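Local coordinates for protein disulfide oxidoreductase (Xylella fastidiosa, PDB 2REM) that probably works as a periplasmic thiol-disulfide oxidoreductase of the DsbA type, exchanging disulfides with substrate proteins through a CxxC centre in a thioredoxin fold, at residues A93-E96 with A97-K101; Q107-G110 with P111-A115; L84-A87 with K88-H91; A41-D44 with S45-A49. All coordinates share one frame; numbering follows the deposited sequence.

In the fold
Contacts 3 and 1 lie in sequence on helix 87-101, at its start and its C-terminal part, with centres about 14 Å apart. Contact 1 links the thioredoxin core to the helical part of the protein. Toward the core, Phe95 CD1 packs 3.4 Å from Ala41 CA of contact 4, while Met94 CE meets Leu114 CD2 of contact 2 at 3.9 Å. Contact 4 follows the predicted redox pair Cys37 and Cys40, not disulfide-bonded here, and Phe95 also touches Cys40. His91 of contact 3 packs beside the Asp44 carboxylate of contact 4. Contact 2 is remote from contact 4, about 24 Å between centres.

Contact 1: residues A93-E96 with A97-K101; sequences AMFE and AIHEK
Ala93 O accepts from Ala97 N at 2.7 Å, one rung of the helical ladder already under way. One residue on, Met94 O takes Ile98 N. The Met94 side chain crosses that of Ile98: with CG anti to the backbone N (chi1 176°) and bends at chi2 and chi3, SD lies 3.8 Å from Ile98 CD1. Beyond this pair, Phe117 and Tyr118 of helix 111-119 also touch Met94. Phe95 O receives His99 N at 2.8 Å, while the edge of the Phe95 ring meets His99 CD2. One face of that imidazole lies against Ile98 CG2, 3.6 Å from its plane, and NE2 is hydrogen-bonded to Tyr35 O, so the ring is held in rotation. At Glu96 the ladder forks. Its carbonyl oxygen is gripped by both Glu100 N and Lys101 N, each at 2.8 Å and from opposite faces of the carbonyl plane. The Glu96 side chain crosses that of Lys101, whose CE rests 3.6 Å from Glu96 CG; the salt bridge from OE2 to NZ is long. The fork is the mark of a pi-type turn, here widening the last part of an alpha-helix in the helical domain of a DsbA.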
ATOM      1  N   ALA A  93       1.974   6.182  12.767  1.00 14.11           N
ATOM      2  CA  ALA A  93       2.956   7.133  13.276  1.00 13.59           C
ATOM      3  C   ALA A  93       3.771   7.790  12.154  1.00 12.58           C
ATOM      4  O   ALA A  93       4.093   8.994  12.216  1.00 12.77           O
ATOM      5  CB  ALA A  93       3.875   6.441  14.277  1.00 13.44           C
ATOM      6  N   MET A  94       4.112   7.018  11.126  1.00 11.99           N
ATOM      7  CA  MET A  94       4.838   7.607  10.005  1.00 11.80           C
ATOM      8  C   MET A  94       3.960   8.652   9.300  1.00 11.98           C
ATOM      9  O   MET A  94       4.413   9.739   9.023  1.00 12.08           O
ATOM     10  CB  MET A  94       5.373   6.556   9.019  1.00 10.45           C
ATOM     11  CG  MET A  94       6.043   7.195   7.803  1.00 13.54           C
ATOM     12  SD  MET A  94       7.480   8.220   8.230  1.00 11.92           S
ATOM     13  CE  MET A  94       8.682   6.930   8.346  1.00 11.70           C
ATOM     14  N   PHE A  95       2.711   8.313   8.988  1.00 12.54           N
ATOM     15  CA  PHE A  95       1.790   9.302   8.418  1.00 13.15           C
ATOM     16  C   PHE A  95       1.685  10.552   9.287  1.00 15.25           C
ATOM     17  O   PHE A  95       1.752  11.700   8.802  1.00 15.37           O
ATOM     18  CB  PHE A  95       0.385   8.691   8.271  1.00 12.97           C
ATOM     19  CG  PHE A  95       0.217   7.777   7.096  1.00 11.55           C
ATOM     20  CD1 PHE A  95       0.435   8.222   5.791  1.00 11.64           C
ATOM     21  CD2 PHE A  95      -0.272   6.490   7.287  1.00 11.42           C
ATOM     22  CE1 PHE A  95       0.209   7.386   4.713  1.00 10.92           C
ATOM     23  CE2 PHE A  95      -0.480   5.629   6.216  1.00 11.79           C
ATOM     24  CZ  PHE A  95      -0.228   6.078   4.913  1.00 10.65           C
ATOM     25  N   GLU A  96       1.521  10.333  10.595  1.00 15.64           N
ATOM     26  CA  GLU A  96       1.421  11.422  11.527  1.00 17.82           C
ATOM     27  C   GLU A  96       2.710  12.267  11.580  1.00 16.88           C
ATOM     28  O   GLU A  96       2.636  13.487  11.532  1.00 16.86           O
ATOM     29  CB  GLU A  96       0.997  10.872  12.885  1.00 19.42           C
ATOM     30  CG  GLU A  96       1.360  11.702  14.059  1.00 26.92           C
ATOM     31  CD  GLU A  96       0.791  11.114  15.327  1.00 33.39           C
ATOM     32  OE1 GLU A  96       1.052   9.909  15.579  1.00 34.87           O
ATOM     33  OE2 GLU A  96       0.064  11.853  16.038  1.00 38.12           O
ATOM     34  N   ALA A  97       3.868  11.610  11.598  1.00 15.79           N
ATOM     35  CA  ALA A  97       5.172  12.294  11.584  1.00 15.44           C
ATOM     36  C   ALA A  97       5.275  13.236  10.385  1.00 15.56           C
ATOM     37  O   ALA A  97       5.774  14.343  10.508  1.00 18.05           O
ATOM     38  CB  ALA A  97       6.282  11.283  11.513  1.00 13.37           C
ATOM     39  N   ILE A  98       4.799  12.784   9.232  1.00 15.46           N
ATOM     40  CA  ILE A  98       4.912  13.562   7.996  1.00 15.04           C
ATOM     41  C   ILE A  98       3.852  14.656   7.950  1.00 16.40           C
ATOM     42  O   ILE A  98       4.145  15.832   7.700  1.00 16.74           O
ATOM     43  CB  ILE A  98       4.779  12.641   6.754  1.00 13.79           C
ATOM     44  CG1 ILE A  98       5.942  11.647   6.713  1.00 12.38           C
ATOM     45  CG2 ILE A  98       4.684  13.483   5.469  1.00 13.52           C
ATOM     46  CD1 ILE A  98       5.707  10.477   5.810  1.00  8.97           C
ATOM     47  N   HIS A  99       2.610  14.262   8.208  1.00 16.51           N
ATOM     48  CA  HIS A  99       1.493  15.107   7.867  1.00 18.22           C
ATOM     49  C   HIS A  99       0.974  15.931   9.020  1.00 20.26           C
ATOM     50  O   HIS A  99       0.302  16.926   8.800  1.00 21.93           O
ATOM     51  CB  HIS A  99       0.371  14.282   7.230  1.00 16.69           C
ATOM     52  CG  HIS A  99       0.775  13.636   5.943  1.00 17.22           C
ATOM     53  ND1 HIS A  99       0.838  14.326   4.752  1.00 15.06           N
ATOM     54  CD2 HIS A  99       1.188  12.379   5.673  1.00 13.00           C
ATOM     55  CE1 HIS A  99       1.241  13.511   3.795  1.00 15.81           C
ATOM     56  NE2 HIS A  99       1.472  12.327   4.327  1.00 13.70           N
ATOM     57  N   GLU A 100       1.294  15.534  10.251  1.00 20.83           N
ATOM     58  CA  GLU A 100       0.751  16.241  11.421  1.00 23.33           C
ATOM     59  C   GLU A 100       1.866  16.884  12.246  1.00 23.67           C
ATOM     60  O   GLU A 100       1.844  18.087  12.442  1.00 25.28           O
ATOM     61  CB  GLU A 100      -0.168  15.343  12.270  1.00 23.75           C
ATOM     62  CG  GLU A 100      -0.997  14.346  11.438  1.00 27.37           C
ATOM     63  CD  GLU A 100      -2.484  14.321  11.726  1.00 34.99           C
ATOM     64  OE1 GLU A 100      -3.271  14.481  10.749  1.00 37.50           O
ATOM     65  OE2 GLU A 100      -2.877  14.119  12.904  1.00 37.80           O
ATOM     66  N   LYS A 101       2.843  16.087  12.677  1.00 22.48           N
ATOM     67  CA  LYS A 101       3.940  16.551  13.538  1.00 23.90           C
ATOM     68  C   LYS A 101       4.981  17.341  12.762  1.00 23.16           C
ATOM     69  O   LYS A 101       5.662  18.211  13.329  1.00 24.06           O
ATOM     70  CB  LYS A 101       4.689  15.361  14.161  1.00 22.28           C
ATOM     71  CG  LYS A 101       3.829  14.390  14.938  1.00 25.35           C
ATOM     72  CD  LYS A 101       4.706  13.313  15.593  1.00 25.27           C
ATOM     73  CE  LYS A 101       3.875  12.467  16.554  1.00 29.81           C
ATOM     74  NZ  LYS A 101       3.185  13.360  17.540  1.00 31.98           N
TER

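Contact 2: residues Q107-G110 with P111-A115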
ATOM      1  N   GLN A 107      10.562  16.403   1.729  1.00 25.95           N
ATOM      2  CA  GLN A 107      11.648  16.781   0.841  1.00 28.37           C
ATOM      3  C   GLN A 107      12.984  16.355   1.411  1.00 28.09           C
ATOM      4  O   GLN A 107      13.248  16.545   2.595  1.00 27.53           O
ATOM      5  CB  GLN A 107      11.632  18.289   0.562  1.00 30.24           C
ATOM      6  CG  GLN A 107      10.314  18.780  -0.049  1.00 33.61           C
ATOM      7  CD  GLN A 107       9.989  18.151  -1.404  1.00 36.60           C
ATOM      8  OE1 GLN A 107       8.844  17.766  -1.667  1.00 36.89           O
ATOM      9  NE2 GLN A 107      10.993  18.055  -2.272  1.00 39.53           N
ATOM     10  N   ASN A 108      13.783  15.725   0.550  1.00 28.63           N
ATOM     11  CA  ASN A 108      15.175  15.369   0.825  1.00 29.06           C
ATOM     12  C   ASN A 108      15.331  14.506   2.057  1.00 27.05           C
ATOM     13  O   ASN A 108      16.378  14.531   2.703  1.00 27.38           O
ATOM     14  CB  ASN A 108      16.063  16.608   0.950  1.00 31.36           C
ATOM     15  CG  ASN A 108      16.072  17.459  -0.311  1.00 35.56           C
ATOM     16  OD1 ASN A 108      16.049  16.946  -1.445  1.00 38.31           O
ATOM     17  ND2 ASN A 108      16.093  18.769  -0.118  1.00 37.87           N
ATOM     18  N   VAL A 109      14.285  13.756   2.390  1.00 24.68           N
ATOM     19  CA  VAL A 109      14.394  12.811   3.484  1.00 23.13           C
ATOM     20  C   VAL A 109      15.440  11.766   3.117  1.00 22.70           C
ATOM     21  O   VAL A 109      15.567  11.359   1.957  1.00 22.97           O
ATOM     22  CB  VAL A 109      13.052  12.110   3.794  1.00 21.63           C
ATOM     23  CG1 VAL A 109      12.791  11.010   2.793  1.00 21.12           C
ATOM     24  CG2 VAL A 109      13.059  11.576   5.221  1.00 20.79           C
ATOM     25  N   GLY A 110      16.200  11.343   4.112  1.00 22.18           N
ATOM     26  CA  GLY A 110      17.197  10.325   3.890  1.00 21.34           C
ATOM     27  C   GLY A 110      17.201   9.269   4.976  1.00 20.46           C
ATOM     28  O   GLY A 110      16.461   9.371   5.967  1.00 18.70           O
ATOM     29  N   PRO A 111      18.073   8.267   4.809  1.00 20.25           N
ATOM     30  CA  PRO A 111      18.181   7.167   5.723  1.00 20.17           C
ATOM     31  C   PRO A 111      18.489   7.656   7.129  1.00 20.76           C
ATOM     32  O   PRO A 111      18.137   6.979   8.067  1.00 20.44           O
ATOM     33  CB  PRO A 111      19.357   6.335   5.159  1.00 21.14           C
ATOM     34  CG  PRO A 111      20.098   7.275   4.269  1.00 22.38           C
ATOM     35  CD  PRO A 111      19.048   8.167   3.704  1.00 21.60           C
ATOM     36  N   ASP A 112      19.110   8.820   7.307  1.00 22.04           N
ATOM     37  CA  ASP A 112      19.331   9.201   8.709  1.00 23.60           C
ATOM     38  C   ASP A 112      18.132   9.794   9.454  1.00 22.50           C
ATOM     39  O   ASP A 112      17.968   9.497  10.632  1.00 23.11           O
ATOM     40  CB  ASP A 112      20.693   9.858   9.011  1.00 26.25           C
ATOM     41  CG  ASP A 112      20.926  11.134   8.265  1.00 31.08           C
ATOM     42  OD1 ASP A 112      21.959  11.198   7.542  1.00 35.36           O
ATOM     43  OD2 ASP A 112      20.109  12.069   8.426  1.00 35.72           O
ATOM     44  N   GLU A 113      17.285  10.571   8.786  1.00 20.67           N
ATOM     45  CA  GLU A 113      16.014  10.966   9.382  1.00 20.92           C
ATOM     46  C   GLU A 113      15.206   9.685   9.592  1.00 18.31           C
ATOM     47  O   GLU A 113      14.519   9.545  10.581  1.00 18.34           O
ATOM     48  CB  GLU A 113      15.200  11.873   8.467  1.00 21.14           C
ATOM     49  CG  GLU A 113      15.622  13.336   8.426  1.00 25.29           C
ATOM     50  CD  GLU A 113      16.521  13.651   7.247  1.00 30.43           C
ATOM     51  OE1 GLU A 113      16.799  12.747   6.420  1.00 31.21           O
ATOM     52  OE2 GLU A 113      16.956  14.815   7.157  1.00 33.98           O
ATOM     53  N   LEU A 114      15.280   8.767   8.634  1.00 15.92           N
ATOM     54  CA  LEU A 114      14.433   7.590   8.709  1.00 14.32           C
ATOM     55  C   LEU A 114      14.925   6.677   9.810  1.00 13.39           C
ATOM     56  O   LEU A 114      14.128   6.116  10.560  1.00 13.45           O
ATOM     57  CB  LEU A 114      14.349   6.868   7.367  1.00 13.99           C
ATOM     58  CG  LEU A 114      13.587   7.635   6.260  1.00 14.55           C
ATOM     59  CD1 LEU A 114      13.744   6.906   4.936  1.00 10.21           C
ATOM     60  CD2 LEU A 114      12.096   7.806   6.650  1.00 14.19           C
ATOM     61  N   ALA A 115      16.236   6.524   9.912  1.00 12.65           N
ATOM     62  CA  ALA A 115      16.784   5.656  10.955  1.00 13.30           C
ATOM     63  C   ALA A 115      16.397   6.184  12.328  1.00 13.44           C
ATOM     64  O   ALA A 115      16.097   5.395  13.229  1.00 13.35           O
ATOM     65  CB  ALA A 115      18.294   5.492  10.820  1.00 13.36           C
TER
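Glu113 OE1 takes the backbone N-H of Gly110 at 2.8 Å, meeting it nearly head-on to its C-O bond, with an N-H...O angle of 148°. To reach back, the glutamate sends CG beside its own backbone N (chi1 -79°) and then bends sharply at chi2, folding the carboxylate over the start of helix 111-119. A carboxylate at this end of a helix would probably be stabilised by the helix dipole as well. Gly110 is fixed at its other end too: its carbonyl oxygen accepts from Leu114 N at 3.0 Å, in the carbonyl plane, and this is the first full helical turn. Pro111 occupies the first helical position, where the lack of an N-H costs no helical bond, and its carbonyl goes on to accept from Ala115 N.

Beneath the polar bonds runs an apolar seam. Val109 CG2 lies 3.9 Å from Glu113 CB and 4.1 Å from Leu114 CG, so the valine just before the N-cap spans the first turn. Val109 continues inward to Pro73 and Phe74 of helix 71-83, and Leu114 to Phe128 and Phe132 of helix 125-132. Together these are the glutamate half of a capping box, with glycine as N-cap, and a hydrophobic staple between Val109 and Leu114, a combination typical of helix N-termini.

Contact 3: residues L84-A87 with K88-H91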
ATOM      1  N   LEU A  84      11.846  -5.349   8.487  1.00 13.54           N
ATOM      2  CA  LEU A  84      12.300  -5.313   9.877  1.00 14.33           C
ATOM      3  C   LEU A  84      11.178  -5.640  10.881  1.00 15.13           C
ATOM      4  O   LEU A  84      11.422  -5.751  12.056  1.00 15.63           O
ATOM      5  CB  LEU A  84      12.952  -3.949  10.178  1.00 14.02           C
ATOM      6  CG  LEU A  84      14.256  -3.677   9.410  1.00 14.95           C
ATOM      7  CD1 LEU A  84      14.727  -2.240   9.467  1.00 16.47           C
ATOM      8  CD2 LEU A  84      15.362  -4.653   9.823  1.00 19.81           C
ATOM      9  N   GLY A  85       9.960  -5.826  10.381  1.00 15.17           N
ATOM     10  CA  GLY A  85       8.820  -6.210  11.203  1.00 15.85           C
ATOM     11  C   GLY A  85       8.254  -5.075  12.037  1.00 14.92           C
ATOM     12  O   GLY A  85       7.632  -5.309  13.070  1.00 16.13           O
ATOM     13  N   VAL A  86       8.484  -3.845  11.613  1.00 13.34           N
ATOM     14  CA  VAL A  86       8.002  -2.689  12.356  1.00 13.58           C
ATOM     15  C   VAL A  86       7.086  -1.789  11.521  1.00 13.23           C
ATOM     16  O   VAL A  86       6.717  -0.700  11.954  1.00 13.81           O
ATOM     17  CB  VAL A  86       9.164  -1.845  12.986  1.00 13.16           C
ATOM     18  CG1 VAL A  86      10.002  -2.694  13.963  1.00 13.27           C
ATOM     19  CG2 VAL A  86      10.022  -1.183  11.904  1.00 12.72           C
ATOM     20  N   ALA A  87       6.720  -2.236  10.317  1.00 13.29           N
ATOM     21  CA  ALA A  87       5.873  -1.432   9.445  1.00 12.94           C
ATOM     22  C   ALA A  87       4.492  -1.249  10.076  1.00 14.26           C
ATOM     23  O   ALA A  87       4.008  -0.110  10.210  1.00 13.62           O
ATOM     24  CB  ALA A  87       5.757  -2.074   8.054  1.00 12.63           C
ATOM     25  N   LYS A  88       3.866  -2.361  10.475  1.00 14.20           N
ATOM     26  CA  LYS A  88       2.505  -2.294  11.009  1.00 16.06           C
ATOM     27  C   LYS A  88       2.446  -1.398  12.259  1.00 15.45           C
ATOM     28  O   LYS A  88       1.520  -0.610  12.408  1.00 15.69           O
ATOM     29  CB  LYS A  88       1.948  -3.695  11.313  1.00 17.21           C
ATOM     30  CG  LYS A  88       1.758  -4.596  10.060  1.00 18.91           C
ATOM     31  CD  LYS A  88       0.837  -5.780  10.360  1.00 20.94           C
ATOM     32  CE  LYS A  88       0.673  -6.678   9.115  1.00 24.21           C
ATOM     33  NZ  LYS A  88       1.975  -7.351   8.787  1.00 27.50           N
ATOM     34  N   ARG A  89       3.414  -1.533  13.170  1.00 14.33           N
ATOM     35  CA  ARG A  89       3.362  -0.757  14.410  1.00 15.97           C
ATOM     36  C   ARG A  89       3.706   0.730  14.196  1.00 14.79           C
ATOM     37  O   ARG A  89       3.381   1.553  15.025  1.00 15.16           O
ATOM     38  CB  ARG A  89       4.328  -1.336  15.442  1.00 17.30           C
ATOM     39  CG  ARG A  89       5.736  -1.350  14.902  1.00 18.50           C
ATOM     40  CD  ARG A  89       6.783  -1.727  15.909  1.00 24.14           C
ATOM     41  NE  ARG A  89       6.440  -2.891  16.692  1.00 28.66           N
ATOM     42  CZ  ARG A  89       7.303  -3.534  17.473  1.00 34.29           C
ATOM     43  NH1 ARG A  89       8.569  -3.132  17.552  1.00 33.19           N
ATOM     44  NH2 ARG A  89       6.899  -4.579  18.182  1.00 37.87           N
ATOM     45  N   SER A  90       4.374   1.060  13.098  1.00 12.74           N
ATOM     46  CA  SER A  90       4.832   2.437  12.910  1.00 13.34           C
ATOM     47  C   SER A  90       4.041   3.167  11.811  1.00 12.88           C
ATOM     48  O   SER A  90       4.301   4.336  11.538  1.00 13.15           O
ATOM     49  CB  SER A  90       6.331   2.459  12.599  1.00 11.82           C
ATOM     50  OG  SER A  90       6.572   1.842  11.347  1.00 11.66           O
ATOM     51  N   HIS A  91       3.088   2.478  11.186  1.00 12.50           N
ATOM     52  CA  HIS A  91       2.497   2.956   9.925  1.00 11.64           C
ATOM     53  C   HIS A  91       1.748   4.282  10.108  1.00 12.46           C
ATOM     54  O   HIS A  91       2.000   5.269   9.394  1.00 13.11           O
ATOM     55  CB  HIS A  91       1.538   1.885   9.379  1.00 11.92           C
ATOM     56  CG  HIS A  91       1.250   2.027   7.923  1.00 10.28           C
ATOM     57  ND1 HIS A  91      -0.026   2.177   7.422  1.00 13.82           N
ATOM     58  CD2 HIS A  91       2.078   2.025   6.852  1.00  9.17           C
ATOM     59  CE1 HIS A  91       0.031   2.260   6.104  1.00 10.61           C
ATOM     60  NE2 HIS A  91       1.296   2.180   5.734  1.00 13.68           N
TER
HETATM   61  O   HOH W   1       4.926  -4.047  13.254  1.00 14.81           O
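Arg89 folds back over Val86, the N-cap of helix 87-101, just past the Schellman motif in which Gly85 closes the preceding helix 71-83. From CB the arginine chain turns between its own backbone N and carbonyl carbon (chi1 58°), which carries CG back toward the N-cap, 3.2 Å from Val86 O. CD comes next and rests 3.8 Å from Val86 CB. A bend at chi3 then takes the guanidinium across the valine, and NH1 ends 3.9 Å from Val86 CG1. Arg89 also touches Tyr121, while Val86 also packs on Ala81 and Tyr118.

The polar work is done by Ser90. Its hydroxyl donates to Val86 O at 2.6 Å, the oxygen being approached from 28° outside the carbonyl plane, so a buried hydroxyl is satisfied by the chain one turn back. Ser90 N gives only a weak bond to that same carbonyl. It also bonds to Ala87 O at 3.1 Å, three residues back, from well above the carbonyl plane, a 3-10-like bond at the start of the helix.

Valine has no side-chain acceptor with which to cap the turn, and a solvent molecule stands in: water 1 accepts from Arg89 N at 2.9 Å and donates to Gly85 O at 3.0 Å.

Contact 4: residues A41-D44 with S45-A49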
ATOM      1  N   ALA A  41      -2.836   9.026   4.245  1.00 13.29           N
ATOM      2  CA  ALA A  41      -2.825   9.243   5.686  1.00 14.88           C
ATOM      3  C   ALA A  41      -4.237   9.248   6.235  1.00 15.51           C
ATOM      4  O   ALA A  41      -4.507   8.653   7.280  1.00 15.83           O
ATOM      5  CB  ALA A  41      -2.123  10.559   6.025  1.00 14.88           C
ATOM      6  N   HIS A  42      -5.135   9.906   5.507  1.00 15.79           N
ATOM      7  CA  HIS A  42      -6.507  10.104   5.967  1.00 17.95           C
ATOM      8  C   HIS A  42      -7.307   8.818   5.849  1.00 17.00           C
ATOM      9  O   HIS A  42      -8.200   8.557   6.644  1.00 18.73           O
ATOM     10  CB  HIS A  42      -7.180  11.219   5.172  1.00 18.60           C
ATOM     11  CG  HIS A  42      -6.602  12.581   5.420  1.00 23.22           C
ATOM     12  ND1 HIS A  42      -6.826  13.648   4.576  1.00 25.56           N
ATOM     13  CD2 HIS A  42      -5.806  13.049   6.413  1.00 26.37           C
ATOM     14  CE1 HIS A  42      -6.206  14.717   5.045  1.00 28.56           C
ATOM     15  NE2 HIS A  42      -5.572  14.377   6.155  1.00 29.43           N
ATOM     16  N   PHE A  43      -6.967   8.017   4.854  1.00 15.37           N
ATOM     17  CA  PHE A  43      -7.691   6.813   4.554  1.00 15.60           C
ATOM     18  C   PHE A  43      -7.299   5.683   5.476  1.00 15.68           C
ATOM     19  O   PHE A  43      -8.076   4.758   5.684  1.00 15.25           O
ATOM     20  CB  PHE A  43      -7.357   6.415   3.121  1.00 14.59           C
ATOM     21  CG  PHE A  43      -8.143   5.257   2.582  1.00 15.43           C
ATOM     22  CD1 PHE A  43      -9.488   5.065   2.899  1.00 17.40           C
ATOM     23  CD2 PHE A  43      -7.542   4.392   1.680  1.00 14.32           C
ATOM     24  CE1 PHE A  43     -10.217   3.990   2.332  1.00 17.59           C
ATOM     25  CE2 PHE A  43      -8.250   3.336   1.121  1.00 15.93           C
ATOM     26  CZ  PHE A  43      -9.588   3.147   1.457  1.00 17.22           C
ATOM     27  N   ASP A  44      -6.082   5.738   6.017  1.00 16.06           N
ATOM     28  CA  ASP A  44      -5.527   4.537   6.592  1.00 17.07           C
ATOM     29  C   ASP A  44      -6.385   3.932   7.694  1.00 18.20           C
ATOM     30  O   ASP A  44      -6.591   2.727   7.718  1.00 18.48           O
ATOM     31  CB  ASP A  44      -4.092   4.721   7.054  1.00 16.91           C
ATOM     32  CG  ASP A  44      -3.493   3.413   7.521  1.00 18.13           C
ATOM     33  OD1 ASP A  44      -3.275   2.477   6.681  1.00 19.35           O
ATOM     34  OD2 ASP A  44      -3.305   3.313   8.734  1.00 17.83           O
ATOM     35  N   SER A  45      -6.914   4.757   8.586  1.00 20.21           N
ATOM     36  CA  SER A  45      -7.696   4.217   9.697  1.00 21.94           C
ATOM     37  C   SER A  45      -8.938   3.503   9.196  1.00 21.09           C
ATOM     38  O   SER A  45      -9.255   2.426   9.696  1.00 20.60           O
ATOM     39  CB  SER A  45      -8.068   5.301  10.703  1.00 23.66           C
ATOM     40  OG  SER A  45      -9.060   6.138  10.148  1.00 28.97           O
ATOM     41  N   LYS A  46      -9.634   4.103   8.222  1.00 21.31           N
ATOM     42  CA  LYS A  46     -10.827   3.482   7.621  1.00 22.12           C
ATOM     43  C   LYS A  46     -10.416   2.185   6.915  1.00 20.67           C
ATOM     44  O   LYS A  46     -11.112   1.169   7.013  1.00 20.17           O
ATOM     45  CB  LYS A  46     -11.573   4.422   6.640  1.00 22.21           C
ATOM     46  CG  LYS A  46     -12.649   5.300   7.265  1.00 26.89           C
ATOM     47  CD  LYS A  46     -13.411   6.154   6.221  1.00 26.18           C
ATOM     48  CE  LYS A  46     -14.445   7.085   6.868  1.00 31.98           C
ATOM     49  NZ  LYS A  46     -13.838   8.323   7.465  1.00 36.02           N
ATOM     50  N   LEU A  47      -9.273   2.231   6.230  1.00 18.73           N
ATOM     51  CA  LEU A  47      -8.793   1.089   5.475  1.00 17.66           C
ATOM     52  C   LEU A  47      -8.370  -0.046   6.407  1.00 18.30           C
ATOM     53  O   LEU A  47      -8.661  -1.212   6.152  1.00 18.27           O
ATOM     54  CB  LEU A  47      -7.621   1.497   4.588  1.00 16.04           C
ATOM     55  CG  LEU A  47      -6.994   0.367   3.752  1.00 16.07           C
ATOM     56  CD1 LEU A  47      -7.979  -0.306   2.793  1.00 16.05           C
ATOM     57  CD2 LEU A  47      -5.853   0.932   2.992  1.00 15.27           C
ATOM     58  N   GLN A  48      -7.686   0.296   7.491  1.00 19.22           N
ATOM     59  CA  GLN A  48      -7.239  -0.740   8.408  1.00 20.51           C
ATOM     60  C   GLN A  48      -8.422  -1.402   9.068  1.00 21.10           C
ATOM     61  O   GLN A  48      -8.443  -2.621   9.224  1.00 21.31           O
ATOM     62  CB  GLN A  48      -6.213  -0.219   9.425  1.00 21.41           C
ATOM     63  CG  GLN A  48      -4.884   0.280   8.787  1.00 21.23           C
ATOM     64  CD  GLN A  48      -3.998  -0.796   8.112  1.00 24.72           C
ATOM     65  OE1 GLN A  48      -3.228  -0.475   7.206  1.00 27.28           O
ATOM     66  NE2 GLN A  48      -4.087  -2.044   8.560  1.00 24.07           N
ATOM     67  N   ALA A  49      -9.437  -0.609   9.418  1.00 21.90           N
ATOM     68  CA  ALA A  49     -10.633  -1.164  10.022  1.00 23.68           C
ATOM     69  C   ALA A  49     -11.308  -2.135   9.056  1.00 23.31           C
ATOM     70  O   ALA A  49     -11.734  -3.236   9.449  1.00 24.35           O
ATOM     71  CB  ALA A  49     -11.599  -0.051  10.431  1.00 24.61           C
TER
HETATM   72  O   HOH W   2      -6.321   7.610   9.076  1.00 15.68           O
HETATM   73  O   HOH W   3      -9.813   6.872   7.685  1.00 27.91           O
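Leu47 packs over the ring of Phe43 one turn further along helix 38-52, the helix of the thioredoxin fold that follows the CxxC motif and joins strand 27-33 to strand 58-64 in a beta-alpha-beta unit. With CG anti to the backbone N (chi1 -174°), the Phe43 ring is carried along the helix toward Leu47, whose CB sits over the ring centre, 3.9 Å from the centroid and only 9° off the normal. This is a CH-pi contact over one face, extended by Leu47 CD2 at 3.9 Å from Phe43 CE2. The ring also stacks with Phe172 of helix 172-190, while Leu47 reaches Phe60 on strand 58-64; both residues touch Glu31 of strand 27-33. Underneath, Leu47 N binds Phe43 O at 2.8 Å.

Asp44, on another side of the helix, repeats the spacing with Gln48. Its carbonyl oxygen accepts from Gln48 N at 2.7 Å, and the Asp44 side chain crosses that of Gln48 at a slant, OD2 lying 3.4 Å from Gln48 CG. The same side chain faces His91 and Thr92 of helix 87-101, so the acid is buried between the two helices.

Just before these two regular bonds the helix is kinked, where the Ser45 and Lys46 amides lack the usual helical bond to the turn before and each has a water as partner instead. Water 2 accepts from Ser45 N at 3.0 Å and donates to Ala41 O. Water 3 donates to His42 O at 2.6 Å and accepts from Lys46 N at 2.8 Å.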